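Local coordinates for putative oxidoreductase (Yersinia pestis, PDB 3KUX), which probably carries out an NAD(P)-dependent oxidation or reduction of a substrate not yet identified, as a putative oxidoreductase with a Rossmann-type nucleotide-binding domain, at residues Leu134-Leu139 with Leu189-Leu194; Pro182-Gln187 with Thr238-Val243; His216-Tyr221 with Arg225-Ser230; Met330-Leu335 with Leu346-Lys351. One frame throughout, in Å; residues are numbered along the deposited sequence.

Contact 1. Residues Leu134-Leu139 with Leu189-Leu194; sequences LTLKTL and LQLFGL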
loop_
_atom_site.group_PDB
_atom_site.type_symbol
_atom_site.label_atom_id
_atom_site.label_comp_id
_atom_site.label_asym_id
_atom_site.label_seq_id
_atom_site.Cartn_x
_atom_site.Cartn_y
_atom_site.Cartn_z
ATOM N N LEU A 134 5.326 -4.431 10.178
ATOM C CA LEU A 134 6.461 -3.901 10.918
ATOM C C LEU A 134 6.961 -4.952 11.907
ATOM O O LEU A 134 8.152 -5.289 11.932
ATOM C CB LEU A 134 6.082 -2.608 11.647
ATOM C CG LEU A 134 5.815 -1.402 10.740
ATOM C CD1 LEU A 134 5.176 -0.249 11.508
ATOM C CD2 LEU A 134 7.089 -0.956 10.042
ATOM N N THR A 135 6.041 -5.476 12.710
ATOM C CA THR A 135 6.382 -6.462 13.726
ATOM C C THR A 135 7.149 -7.616 13.109
ATOM O O THR A 135 8.174 -8.055 13.640
ATOM C CB THR A 135 5.128 -7.017 14.399
ATOM O OG1 THR A 135 4.389 -5.936 14.980
ATOM C CG2 THR A 135 5.511 -8.011 15.477
ATOM N N LEU A 136 6.642 -8.094 11.977
ATOM C CA LEU A 136 7.241 -9.213 11.268
ATOM C C LEU A 136 8.664 -8.920 10.786
ATOM O O LEU A 136 9.578 -9.712 11.034
ATOM C CB LEU A 136 6.357 -9.618 10.098
ATOM C CG LEU A 136 6.874 -10.783 9.266
ATOM C CD1 LEU A 136 7.095 -12.003 10.145
ATOM C CD2 LEU A 136 5.898 -11.077 8.146
ATOM N N LYS A 137 8.852 -7.790 10.100
ATOM C CA LYS A 137 10.190 -7.374 9.659
ATOM C C LYS A 137 11.198 -7.490 10.794
ATOM O O LYS A 137 12.310 -7.981 10.606
ATOM C CB LYS A 137 10.179 -5.934 9.140
ATOM C CG LYS A 137 9.651 -5.772 7.723
ATOM C CD LYS A 137 9.698 -4.312 7.272
ATOM C CE LYS A 137 11.119 -3.781 7.280
ATOM N NZ LYS A 137 11.195 -2.380 6.786
ATOM N N THR A 138 10.793 -7.037 11.975
ATOM C CA THR A 138 11.653 -7.057 13.148
ATOM C C THR A 138 11.924 -8.478 13.634
ATOM O O THR A 138 13.034 -8.793 14.068
ATOM C CB THR A 138 11.042 -6.229 14.291
ATOM O OG1 THR A 138 10.692 -4.929 13.801
ATOM C CG2 THR A 138 12.026 -6.081 15.430
ATOM N N LEU A 139 10.913 -9.337 13.561
ATOM C CA LEU A 139 11.072 -10.727 13.985
ATOM C C LEU A 139 12.068 -11.488 13.106
ATOM O O LEU A 139 12.866 -12.286 13.601
ATOM C CB LEU A 139 9.722 -11.446 13.994
ATOM C CG LEU A 139 9.762 -12.941 14.314
ATOM C CD1 LEU A 139 10.177 -13.169 15.756
ATOM C CD2 LEU A 139 8.419 -13.600 14.021
ATOM N N LEU A 189 7.685 -9.028 -1.722
ATOM C CA LEU A 189 8.918 -8.565 -2.340
ATOM C C LEU A 189 9.839 -7.918 -1.307
ATOM O O LEU A 189 11.039 -8.173 -1.297
ATOM C CB LEU A 189 8.614 -7.586 -3.474
ATOM C CG LEU A 189 8.372 -8.210 -4.849
ATOM C CD1 LEU A 189 7.454 -9.420 -4.746
ATOM C CD2 LEU A 189 7.812 -7.180 -5.821
ATOM N N GLN A 190 9.272 -7.086 -0.437
ATOM C CA GLN A 190 10.055 -6.415 0.595
ATOM C C GLN A 190 10.745 -7.394 1.535
ATOM O O GLN A 190 11.871 -7.161 1.965
ATOM C CB GLN A 190 9.170 -5.471 1.398
ATOM C CG GLN A 190 8.726 -4.266 0.612
ATOM C CD GLN A 190 9.898 -3.450 0.132
ATOM O OE1 GLN A 190 10.700 -2.970 0.933
ATOM N NE2 GLN A 190 10.013 -3.292 -1.182
ATOM N N LEU A 191 10.063 -8.489 1.853
ATOM C CA LEU A 191 10.597 -9.482 2.779
ATOM C C LEU A 191 11.563 -10.469 2.122
ATOM O O LEU A 191 12.605 -10.786 2.693
ATOM C CB LEU A 191 9.461 -10.254 3.456
ATOM C CG LEU A 191 8.534 -9.485 4.401
ATOM C CD1 LEU A 191 7.314 -10.323 4.753
ATOM C CD2 LEU A 191 9.268 -9.057 5.660
ATOM N N PHE A 192 11.222 -10.952 0.930
ATOM C CA PHE A 192 11.968 -12.062 0.324
ATOM C C PHE A 192 12.544 -11.771 -1.057
ATOM O O PHE A 192 13.202 -12.621 -1.648
ATOM C CB PHE A 192 11.089 -13.318 0.245
ATOM C CG PHE A 192 10.458 -13.704 1.552
ATOM C CD1 PHE A 192 11.209 -14.308 2.548
ATOM C CD2 PHE A 192 9.112 -13.463 1.785
ATOM C CE1 PHE A 192 10.630 -14.663 3.758
ATOM C CE2 PHE A 192 8.524 -13.816 2.991
ATOM C CZ PHE A 192 9.284 -14.416 3.979
ATOM N N GLY A 193 12.298 -10.579 -1.578
ATOM C CA GLY A 193 12.732 -10.261 -2.931
ATOM C C GLY A 193 11.884 -10.976 -3.971
ATOM O O GLY A 193 10.773 -11.415 -3.684
ATOM N N LEU A 194 12.417 -11.099 -5.183
ATOM C CA LEU A 194 11.673 -11.670 -6.299
ATOM C C LEU A 194 11.648 -13.184 -6.253
ATOM O O LEU A 194 12.656 -13.813 -5.954
ATOM C CB LEU A 194 12.291 -11.228 -7.619
ATOM C CG LEU A 194 12.078 -9.768 -8.001
ATOM C CD1 LEU A 194 13.013 -9.395 -9.138
ATOM C CD2 LEU A 194 10.620 -9.536 -8.381
#
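Leu191 reaches across to helix 131-142 with both of its methyl groups, CD1 meeting CD2 of Leu136 at 3.8 Å and CD2 resting against CG of Lys137 at 3.9 Å. The contact joins two helices that lie on the same side of the large mixed sheet in the C-terminal alpha/beta domain, the domain that follows the NAD-binding Rossmann fold in this oxidoreductase family. Backbones stay well apart, with 7.2 Å between CA of Lys137 and CA of Leu191, and the two helices are bridged by side chains. The leucines approach at about a right angle, so a methyl of one lies against a methyl of the other and their chains do not run alongside. Leu136 gets there because its CG stands opposite the backbone N (chi1 180°). Lys137 lends only the apolar start of its chain; a bend at chi3 (61°) turns the outer part, and the exposed residue keeps its amino end clear of the leucine.

Around this small apolar cluster, Phe151 of strand 148-156 touches both Leu136 and Leu191 from the sheet, while Phe133 and Leu140 of helix 131-142 add to the surroundings of Leu191. Tyr250 of strand 248-252, farther across the sheet, also touches Leu136. Helix 176-192 ends here: Gly193 leaves helical geometry with a positive phi of 73°, its N still bonded to O of Leu189. Just before that end, the Phe192 ring carries CB of Leu191 3.6 Å above one face, offset toward the rim.

Contact 2. Residues Pro182-Gln187 with Thr238-Val243; sequences PHLLDQ and TARYIV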
loop_
_atom_site.group_PDB
_atom_site.type_symbol
_atom_site.label_atom_id
_atom_site.label_comp_id
_atom_site.label_asym_id
_atom_site.label_seq_id
_atom_site.Cartn_x
_atom_site.Cartn_y
_atom_site.Cartn_z
ATOM N N PRO A 182 -1.747 -5.839 -4.924
ATOM C CA PRO A 182 -0.589 -4.956 -4.812
ATOM C C PRO A 182 -0.048 -4.854 -3.385
ATOM O O PRO A 182 1.168 -4.866 -3.178
ATOM C CB PRO A 182 -1.135 -3.606 -5.289
ATOM C CG PRO A 182 -2.246 -3.956 -6.211
ATOM C CD PRO A 182 -2.862 -5.205 -5.650
ATOM N N HIS A 183 -0.943 -4.753 -2.408
ATOM C CA HIS A 183 -0.518 -4.661 -1.014
ATOM C C HIS A 183 0.294 -5.882 -0.614
ATOM O O HIS A 183 1.398 -5.759 -0.090
ATOM C CB HIS A 183 -1.724 -4.507 -0.087
ATOM C CG HIS A 183 -2.401 -3.177 -0.197
ATOM N ND1 HIS A 183 -1.732 -1.984 -0.020
ATOM C CD2 HIS A 183 -3.690 -2.851 -0.457
ATOM C CE1 HIS A 183 -2.578 -0.981 -0.172
ATOM N NE2 HIS A 183 -3.772 -1.480 -0.437
ATOM N N LEU A 184 -0.259 -7.061 -0.880
ATOM C CA LEU A 184 0.357 -8.316 -0.476
ATOM C C LEU A 184 1.646 -8.594 -1.241
ATOM O O LEU A 184 2.669 -8.916 -0.641
ATOM C CB LEU A 184 -0.631 -9.464 -0.661
ATOM C CG LEU A 184 -1.701 -9.619 0.423
ATOM C CD1 LEU A 184 -1.992 -8.310 1.133
ATOM C CD2 LEU A 184 -2.972 -10.214 -0.164
ATOM N N LEU A 185 1.594 -8.465 -2.563
ATOM C CA LEU A 185 2.772 -8.664 -3.395
ATOM C C LEU A 185 3.933 -7.788 -2.940
ATOM O O LEU A 185 5.073 -8.249 -2.842
ATOM C CB LEU A 185 2.451 -8.377 -4.861
ATOM C CG LEU A 185 1.723 -9.471 -5.648
ATOM C CD1 LEU A 185 1.245 -8.945 -6.999
ATOM C CD2 LEU A 185 2.617 -10.683 -5.827
ATOM N N ASP A 186 3.644 -6.522 -2.660
ATOM C CA ASP A 186 4.692 -5.595 -2.280
ATOM C C ASP A 186 5.388 -6.038 -0.998
ATOM O O ASP A 186 6.617 -5.962 -0.894
ATOM C CB ASP A 186 4.144 -4.184 -2.120
ATOM C CG ASP A 186 5.228 -3.187 -1.767
ATOM O OD1 ASP A 186 6.212 -3.089 -2.532
ATOM O OD2 ASP A 186 5.103 -2.509 -0.721
ATOM N N GLN A 187 4.606 -6.498 -0.024
ATOM C CA GLN A 187 5.177 -7.008 1.226
ATOM C C GLN A 187 6.070 -8.226 0.982
ATOM O O GLN A 187 7.167 -8.324 1.532
ATOM C CB GLN A 187 4.075 -7.358 2.222
ATOM C CG GLN A 187 3.337 -6.156 2.783
ATOM C CD GLN A 187 2.335 -6.539 3.857
ATOM O OE1 GLN A 187 1.850 -5.682 4.599
ATOM N NE2 GLN A 187 2.018 -7.831 3.947
ATOM N N THR A 238 -9.661 -15.776 9.775
ATOM C CA THR A 238 -8.461 -16.581 9.566
ATOM C C THR A 238 -7.213 -15.748 9.787
ATOM O O THR A 238 -7.281 -14.522 9.823
ATOM C CB THR A 238 -8.390 -17.133 8.149
ATOM O OG1 THR A 238 -8.357 -16.040 7.225
ATOM C CG2 THR A 238 -9.588 -18.009 7.861
ATOM N N ALA A 239 -6.070 -16.420 9.914
ATOM C CA ALA A 239 -4.805 -15.753 10.248
ATOM C C ALA A 239 -4.437 -14.706 9.216
ATOM O O ALA A 239 -4.677 -14.897 8.028
ATOM C CB ALA A 239 -3.688 -16.766 10.374
ATOM N N ARG A 240 -3.855 -13.602 9.673
ATOM C CA ARG A 240 -3.321 -12.592 8.769
ATOM C C ARG A 240 -2.005 -13.116 8.202
ATOM O O ARG A 240 -1.832 -13.201 6.982
ATOM C CB ARG A 240 -3.117 -11.262 9.502
ATOM C CG ARG A 240 -2.314 -10.209 8.732
ATOM C CD ARG A 240 -3.130 -9.537 7.624
ATOM N NE ARG A 240 -2.271 -8.728 6.759
ATOM C CZ ARG A 240 -1.727 -9.157 5.621
ATOM N NH1 ARG A 240 -1.958 -10.386 5.183
ATOM N NH2 ARG A 240 -0.946 -8.352 4.917
ATOM N N TYR A 241 -1.093 -13.489 9.098
ATOM C CA TYR A 241 0.181 -14.083 8.715
ATOM C C TYR A 241 0.372 -15.452 9.354
ATOM O O TYR A 241 0.020 -15.666 10.517
ATOM C CB TYR A 241 1.356 -13.217 9.172
ATOM C CG TYR A 241 1.512 -11.872 8.502
ATOM C CD1 TYR A 241 1.258 -11.705 7.146
ATOM C CD2 TYR A 241 1.965 -10.775 9.224
ATOM C CE1 TYR A 241 1.417 -10.472 6.540
ATOM C CE2 TYR A 241 2.134 -9.541 8.627
ATOM C CZ TYR A 241 1.859 -9.395 7.288
ATOM O OH TYR A 241 2.025 -8.167 6.700
ATOM N N ILE A 242 0.963 -16.364 8.591
ATOM C CA ILE A 242 1.456 -17.633 9.107
ATOM C C ILE A 242 2.875 -17.802 8.580
ATOM O O ILE A 242 3.086 -17.856 7.367
ATOM C CB ILE A 242 0.595 -18.810 8.626
ATOM C CG1 ILE A 242 -0.793 -18.748 9.267
ATOM C CG2 ILE A 242 1.276 -20.138 8.939
ATOM C CD1 ILE A 242 -1.788 -19.691 8.648
ATOM N N VAL A 243 3.851 -17.869 9.476
ATOM C CA VAL A 243 5.248 -17.905 9.058
ATOM C C VAL A 243 5.983 -19.066 9.714
ATOM O O VAL A 243 6.038 -19.157 10.937
ATOM C CB VAL A 243 5.962 -16.590 9.418
ATOM C CG1 VAL A 243 7.333 -16.537 8.784
ATOM C CG2 VAL A 243 5.129 -15.399 8.983
#
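The Tyr241 ring has CG of Arg240 above the centre of one face, and at its edge, in the ring plane, stands the amide end of Gln187. Arg240 folds back beside its neighbour: one face of the guanidinium receives CE1 of Tyr241 3.4 Å above the plane, toward the rim. The bend at chi2 (76°) turns the arginine chain toward helix 176-192, where CD1 of Leu184 approaches NH2 obliquely at 3.9 Å. Amide and guanidinium planes lie only 14° apart, whereas the amide is turned 53° from the tyrosine ring. The amide end of Gln187 lies close to both NH2 of Arg240 and OH of Tyr241, its CD 3.3 Å from that OH.

Arg240 and Tyr241 both face Lys252, forming a classic beta bulge on strand 241-245 in the mixed sheet of the C-terminal domain; helix 176-192 packs over that sheet. The arginine is held chiefly from the neighbouring strand, with NH1 hydrogen-bonded to OG of Ser153 and a cation-pi contact to Phe155. Phe133 of helix 131-142 touches both Gln187 and Tyr241, and Leu184 also packs on Ser153 and Phe155.

Contact 3. Residues His216-Tyr221 with Arg225-Ser230; sequences HAVLSY and RVVLHS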
loop_
_atom_site.group_PDB
_atom_site.type_symbol
_atom_site.label_atom_id
_atom_site.label_comp_id
_atom_site.label_asym_id
_atom_site.label_seq_id
_atom_site.Cartn_x
_atom_site.Cartn_y
_atom_site.Cartn_z
ATOM N N HIS A 216 -5.723 -16.834 -4.994
ATOM C CA HIS A 216 -4.773 -17.640 -4.241
ATOM C C HIS A 216 -3.465 -17.686 -5.024
ATOM O O HIS A 216 -3.378 -18.346 -6.059
ATOM C CB HIS A 216 -5.346 -19.045 -4.047
ATOM C CG HIS A 216 -4.565 -19.901 -3.103
ATOM N ND1 HIS A 216 -3.752 -20.929 -3.529
ATOM C CD2 HIS A 216 -4.490 -19.900 -1.750
ATOM C CE1 HIS A 216 -3.201 -21.516 -2.481
ATOM N NE2 HIS A 216 -3.632 -20.910 -1.389
ATOM N N ALA A 217 -2.456 -16.961 -4.548
ATOM C CA ALA A 217 -1.188 -16.845 -5.274
ATOM C C ALA A 217 -0.066 -17.573 -4.571
ATOM O O ALA A 217 0.080 -17.475 -3.355
ATOM C CB ALA A 217 -0.813 -15.390 -5.461
ATOM N N VAL A 218 0.736 -18.295 -5.345
ATOM C CA VAL A 218 1.911 -18.965 -4.816
ATOM C C VAL A 218 3.168 -18.421 -5.486
ATOM O O VAL A 218 3.325 -18.523 -6.704
ATOM C CB VAL A 218 1.840 -20.482 -5.055
ATOM C CG1 VAL A 218 3.127 -21.153 -4.601
ATOM C CG2 VAL A 218 0.636 -21.078 -4.345
ATOM N N LEU A 219 4.054 -17.832 -4.686
ATOM C CA LEU A 219 5.350 -17.355 -5.168
ATOM C C LEU A 219 6.424 -18.332 -4.731
ATOM O O LEU A 219 6.541 -18.647 -3.546
ATOM C CB LEU A 219 5.661 -15.963 -4.623
ATOM C CG LEU A 219 4.806 -14.802 -5.135
ATOM C CD1 LEU A 219 3.338 -15.005 -4.766
ATOM C CD2 LEU A 219 5.314 -13.477 -4.594
ATOM N N SER A 220 7.210 -18.808 -5.689
ATOM C CA SER A 220 8.168 -19.879 -5.430
ATOM C C SER A 220 9.631 -19.405 -5.377
ATOM O O SER A 220 10.107 -18.701 -6.273
ATOM C CB SER A 220 7.998 -20.990 -6.471
ATOM O OG SER A 220 8.507 -22.218 -5.982
ATOM N N TYR A 221 10.331 -19.802 -4.317
ATOM C CA TYR A 221 11.750 -19.487 -4.146
ATOM C C TYR A 221 12.552 -20.763 -3.863
ATOM O O TYR A 221 12.010 -21.746 -3.358
ATOM C CB TYR A 221 11.959 -18.545 -2.960
ATOM C CG TYR A 221 11.206 -17.237 -2.989
ATOM C CD1 TYR A 221 11.873 -16.039 -3.222
ATOM C CD2 TYR A 221 9.842 -17.189 -2.744
ATOM C CE1 TYR A 221 11.198 -14.836 -3.234
ATOM C CE2 TYR A 221 9.156 -15.988 -2.748
ATOM C CZ TYR A 221 9.839 -14.816 -2.996
ATOM O OH TYR A 221 9.166 -13.619 -3.006
ATOM N N ARG A 225 8.456 -21.012 0.127
ATOM C CA ARG A 225 7.162 -20.767 -0.513
ATOM C C ARG A 225 6.441 -19.590 0.140
ATOM O O ARG A 225 6.453 -19.439 1.364
ATOM C CB ARG A 225 6.263 -22.002 -0.458
ATOM C CG ARG A 225 6.821 -23.230 -1.145
ATOM C CD ARG A 225 7.083 -23.018 -2.622
ATOM N NE ARG A 225 8.367 -23.621 -2.980
ATOM C CZ ARG A 225 8.516 -24.847 -3.472
ATOM N NH1 ARG A 225 7.459 -25.609 -3.697
ATOM N NH2 ARG A 225 9.726 -25.307 -3.748
ATOM N N VAL A 226 5.811 -18.762 -0.688
ATOM C CA VAL A 226 4.997 -17.653 -0.206
ATOM C C VAL A 226 3.570 -17.778 -0.734
ATOM O O VAL A 226 3.360 -17.872 -1.940
ATOM C CB VAL A 226 5.578 -16.304 -0.662
ATOM C CG1 VAL A 226 4.559 -15.192 -0.475
ATOM C CG2 VAL A 226 6.868 -15.996 0.088
ATOM N N VAL A 227 2.587 -17.787 0.161
ATOM C CA VAL A 227 1.200 -17.899 -0.271
ATOM C C VAL A 227 0.406 -16.646 0.067
ATOM O O VAL A 227 0.258 -16.288 1.238
ATOM C CB VAL A 227 0.504 -19.136 0.333
ATOM C CG1 VAL A 227 -0.989 -19.134 -0.005
ATOM C CG2 VAL A 227 1.156 -20.404 -0.179
ATOM N N LEU A 228 -0.101 -15.976 -0.964
ATOM C CA LEU A 228 -0.924 -14.789 -0.777
ATOM C C LEU A 228 -2.357 -15.150 -1.129
ATOM O O LEU A 228 -2.602 -15.749 -2.171
ATOM C CB LEU A 228 -0.440 -13.644 -1.669
ATOM C CG LEU A 228 1.067 -13.410 -1.765
ATOM C CD1 LEU A 228 1.366 -12.219 -2.676
ATOM C CD2 LEU A 228 1.688 -13.211 -0.390
ATOM N N HIS A 229 -3.303 -14.778 -0.275
ATOM C CA HIS A 229 -4.666 -15.259 -0.425
ATOM C C HIS A 229 -5.705 -14.231 0.021
ATOM O O HIS A 229 -5.530 -13.552 1.031
ATOM C CB HIS A 229 -4.837 -16.562 0.375
ATOM C CG HIS A 229 -6.173 -17.216 0.194
ATOM N ND1 HIS A 229 -6.314 -18.484 -0.326
ATOM C CD2 HIS A 229 -7.426 -16.777 0.460
ATOM C CE1 HIS A 229 -7.598 -18.798 -0.373
ATOM N NE2 HIS A 229 -8.293 -17.779 0.097
ATOM N N SER A 230 -6.798 -14.123 -0.727
ATOM C CA SER A 230 -7.915 -13.292 -0.289
ATOM C C SER A 230 -9.259 -13.864 -0.738
ATOM O O SER A 230 -9.322 -14.671 -1.672
ATOM C CB SER A 230 -7.751 -11.856 -0.779
ATOM O OG SER A 230 -8.606 -10.990 -0.060
#
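O of Leu228 accepts the shortest bond between the strands, from N of Ala217 at 2.7 Å, nearly straight at hydrogen (174°) and close to the carbonyl direction. The bond belongs to the beta hairpin of strands 214-221 and 224-231, inside the mixed sheet of the C-terminal domain. Ala217 with Leu228 and Leu219 with Val226 are hydrogen-bonded pairs, each closed by two bonds. They alternate with the non-hydrogen-bonded pairs His216-His229, Val218-Val227 and Ser220-Arg225. In the first two of these, CA-H groups lean on carbonyls, as CA of Val227 does on O of Ala217 at 3.3 Å.

Ala217, Leu219, Val226 and Leu228 share the face turned to helix 176-192, where Leu228 touches Leu185 and Val226 touches Phe192. CD1 of Leu219 and CD1 of Leu228 meet at 4.0 Å, their side chains crossing at about a right angle. Tyr221 stands beside this row with OH bonded to O of Gly193, and its CE2 comes to 3.6 Å from CG2 of Val226. On the other face Val218 and Val227 touch through their CG2 methyls. There the Arg225 chain, bent at chi2 and chi3, brings its guanidinium beside Ser220, and OG of Ser220 lies over one face of it, toward the rim, 3.3 Å from NE of Arg225.

Contact 4. Residues Met330-Leu335 with Leu346-Lys351; sequences MELIEL and LPIIAK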
loop_
_atom_site.group_PDB
_atom_site.type_symbol
_atom_site.label_atom_id
_atom_site.label_comp_id
_atom_site.label_asym_id
_atom_site.label_seq_id
_atom_site.Cartn_x
_atom_site.Cartn_y
_atom_site.Cartn_z
HETATM N N MSE A 330 3.536 -4.045 -10.056
HETATM C CA MSE A 330 2.603 -3.934 -11.155
HETATM C C MSE A 330 2.846 -5.045 -12.174
HETATM O O MSE A 330 1.901 -5.596 -12.743
HETATM C CB MSE A 330 2.800 -2.579 -11.803
HETATM C CG MSE A 330 1.549 -1.897 -12.260
HETATM SE SE MSE A 330 1.950 -0.016 -12.590
HETATM C CE MSE A 330 0.746 0.240 -14.105
ATOM N N GLU A 331 4.119 -5.370 -12.401
ATOM C CA GLU A 331 4.489 -6.440 -13.322
ATOM C C GLU A 331 3.941 -7.778 -12.854
ATOM O O GLU A 331 3.451 -8.578 -13.653
ATOM C CB GLU A 331 6.005 -6.539 -13.450
ATOM C CG GLU A 331 6.643 -5.430 -14.261
ATOM C CD GLU A 331 8.158 -5.508 -14.250
ATOM O OE1 GLU A 331 8.693 -6.624 -14.080
ATOM O OE2 GLU A 331 8.812 -4.454 -14.409
ATOM N N LEU A 332 4.038 -8.021 -11.551
ATOM C CA LEU A 332 3.536 -9.257 -10.974
ATOM C C LEU A 332 2.014 -9.312 -11.004
ATOM O O LEU A 332 1.426 -10.395 -11.104
ATOM C CB LEU A 332 4.033 -9.419 -9.540
ATOM C CG LEU A 332 5.539 -9.610 -9.398
ATOM C CD1 LEU A 332 5.861 -10.061 -7.991
ATOM C CD2 LEU A 332 6.037 -10.625 -10.410
ATOM N N ILE A 333 1.373 -8.150 -10.911
ATOM C CA ILE A 333 -0.076 -8.101 -11.013
ATOM C C ILE A 333 -0.486 -8.615 -12.384
ATOM O O ILE A 333 -1.374 -9.449 -12.499
ATOM C CB ILE A 333 -0.632 -6.684 -10.772
ATOM C CG1 ILE A 333 -0.446 -6.290 -9.311
ATOM C CG2 ILE A 333 -2.113 -6.626 -11.097
ATOM C CD1 ILE A 333 -1.408 -6.996 -8.367
ATOM N N GLU A 334 0.180 -8.134 -13.425
ATOM C CA GLU A 334 -0.115 -8.602 -14.772
ATOM C C GLU A 334 0.245 -10.075 -14.926
ATOM O O GLU A 334 -0.504 -10.848 -15.532
ATOM C CB GLU A 334 0.618 -7.765 -15.820
ATOM C CG GLU A 334 0.026 -6.379 -16.039
ATOM C CD GLU A 334 0.402 -5.790 -17.394
ATOM O OE1 GLU A 334 1.125 -6.464 -18.166
ATOM O OE2 GLU A 334 -0.029 -4.653 -17.689
ATOM N N LEU A 335 1.395 -10.463 -14.377
ATOM C CA LEU A 335 1.852 -11.841 -14.487
ATOM C C LEU A 335 0.857 -12.782 -13.814
ATOM O O LEU A 335 0.691 -13.928 -14.236
ATOM C CB LEU A 335 3.252 -12.008 -13.890
ATOM C CG LEU A 335 4.023 -13.269 -14.312
ATOM C CD1 LEU A 335 4.095 -13.389 -15.832
ATOM C CD2 LEU A 335 5.426 -13.300 -13.708
ATOM N N LEU A 346 4.137 -19.096 -13.855
ATOM C CA LEU A 346 4.963 -18.427 -14.857
ATOM C C LEU A 346 6.225 -17.861 -14.221
ATOM O O LEU A 346 6.214 -17.484 -13.051
ATOM C CB LEU A 346 4.173 -17.315 -15.550
ATOM C CG LEU A 346 3.042 -17.790 -16.466
ATOM C CD1 LEU A 346 2.141 -16.629 -16.872
ATOM C CD2 LEU A 346 3.603 -18.498 -17.691
ATOM N N PRO A 347 7.322 -17.810 -14.989
ATOM C CA PRO A 347 8.589 -17.330 -14.459
ATOM C C PRO A 347 8.704 -15.816 -14.523
ATOM O O PRO A 347 8.205 -15.196 -15.461
ATOM C CB PRO A 347 9.616 -17.964 -15.397
ATOM C CG PRO A 347 8.908 -18.076 -16.695
ATOM C CD PRO A 347 7.444 -18.288 -16.377
ATOM N N ILE A 348 9.348 -15.237 -13.516
ATOM C CA ILE A 348 9.729 -13.832 -13.536
ATOM C C ILE A 348 10.976 -13.677 -14.398
ATOM O O ILE A 348 11.927 -14.452 -14.265
ATOM C CB ILE A 348 10.050 -13.328 -12.115
ATOM C CG1 ILE A 348 8.767 -13.167 -11.297
ATOM C CG2 ILE A 348 10.826 -12.019 -12.171
ATOM C CD1 ILE A 348 8.062 -14.465 -11.003
ATOM N N ILE A 349 10.971 -12.682 -15.281
ATOM C CA ILE A 349 12.087 -12.479 -16.207
ATOM C C ILE A 349 12.505 -11.010 -16.311
ATOM O O ILE A 349 11.963 -10.145 -15.619
ATOM C CB ILE A 349 11.745 -12.989 -17.630
ATOM C CG1 ILE A 349 10.786 -14.182 -17.570
ATOM C CG2 ILE A 349 13.022 -13.336 -18.401
ATOM C CD1 ILE A 349 10.105 -14.493 -18.892
ATOM N N ALA A 350 13.485 -10.750 -17.177
ATOM C CA ALA A 350 13.916 -9.389 -17.523
ATOM C C ALA A 350 14.400 -8.554 -16.333
ATOM O O ALA A 350 13.935 -7.430 -16.125
ATOM C CB ALA A 350 12.809 -8.653 -18.281
ATOM N N LYS A 351 15.342 -9.098 -15.569
ATOM C CA LYS A 351 15.886 -8.395 -14.409
ATOM C C LYS A 351 17.234 -7.743 -14.730
ATOM O O LYS A 351 18.216 -8.432 -15.014
ATOM C CB LYS A 351 16.011 -9.344 -13.212
ATOM C CG LYS A 351 14.708 -10.052 -12.843
ATOM C CD LYS A 351 14.894 -11.007 -11.672
ATOM C CE LYS A 351 15.951 -12.064 -11.968
ATOM N NZ LYS A 351 15.591 -12.924 -13.130
#
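Leu335 is the main bump of helix 323-342 here, its forked end pushed into a hollow lined by the side chains of Leu346 and Ile348 and the carbonyl of Pro347. The two prongs divide the work. CD1 settles against the leucine, 3.9 Å from CD1 of Leu346 and equally near its CB, while CD2 faces O of Pro347 at 3.8 Å and CD1 of Ile348 at 4.0 Å, which lie on the same side of it. With CG opposite the backbone N (chi1 -162°), the fork is directed toward 346-348. One turn earlier, Leu332 offers a second, smaller bump: its CD2 meets CG1 of Ile348 at 3.8 Å, with the two side chains at about a right angle. Ile348 thus lies across both leucines, its CG1-CD1 arm bridging the turn between them. The join is mostly apolar, the carbonyl O of Pro347 being the exception, and lies near the surface.

Beyond it, Leu346 also rests on Ala338 and Ser339 of the same helix, and Ile348 packs on Pro195. The backbone of Leu346 pairs with Leu198, making strand 346-347 an outermost strand of the mixed sheet in the C-terminal domain, next to strand 197-203. Helix 323-342 also packs on helix 176-192: Leu332, besides meeting Ile348, touches Leu189, and Ile333 touches Leu185.

How the contacts relate
From the N terminus, contact 1 opens first, on helix 131-142, and closes its loop at the end of helix 176-192. Contact 2 starts within that helix before contact 1 has closed, so the two cross, and it ends on strand 241-245. The short hairpin of contact 3 is nested inside the loop of contact 2. Contact 4 comes last, in series with the others, folding the C-terminal tail back on helix 323-342. Helix 176-192 is the common element: it serves contacts 1 and 2 directly, packs on the hairpin of contact 3, and meets helix 323-342 through Pro182 on Ile333. Contacts 2, 3 and 4 all reach the same mixed sheet.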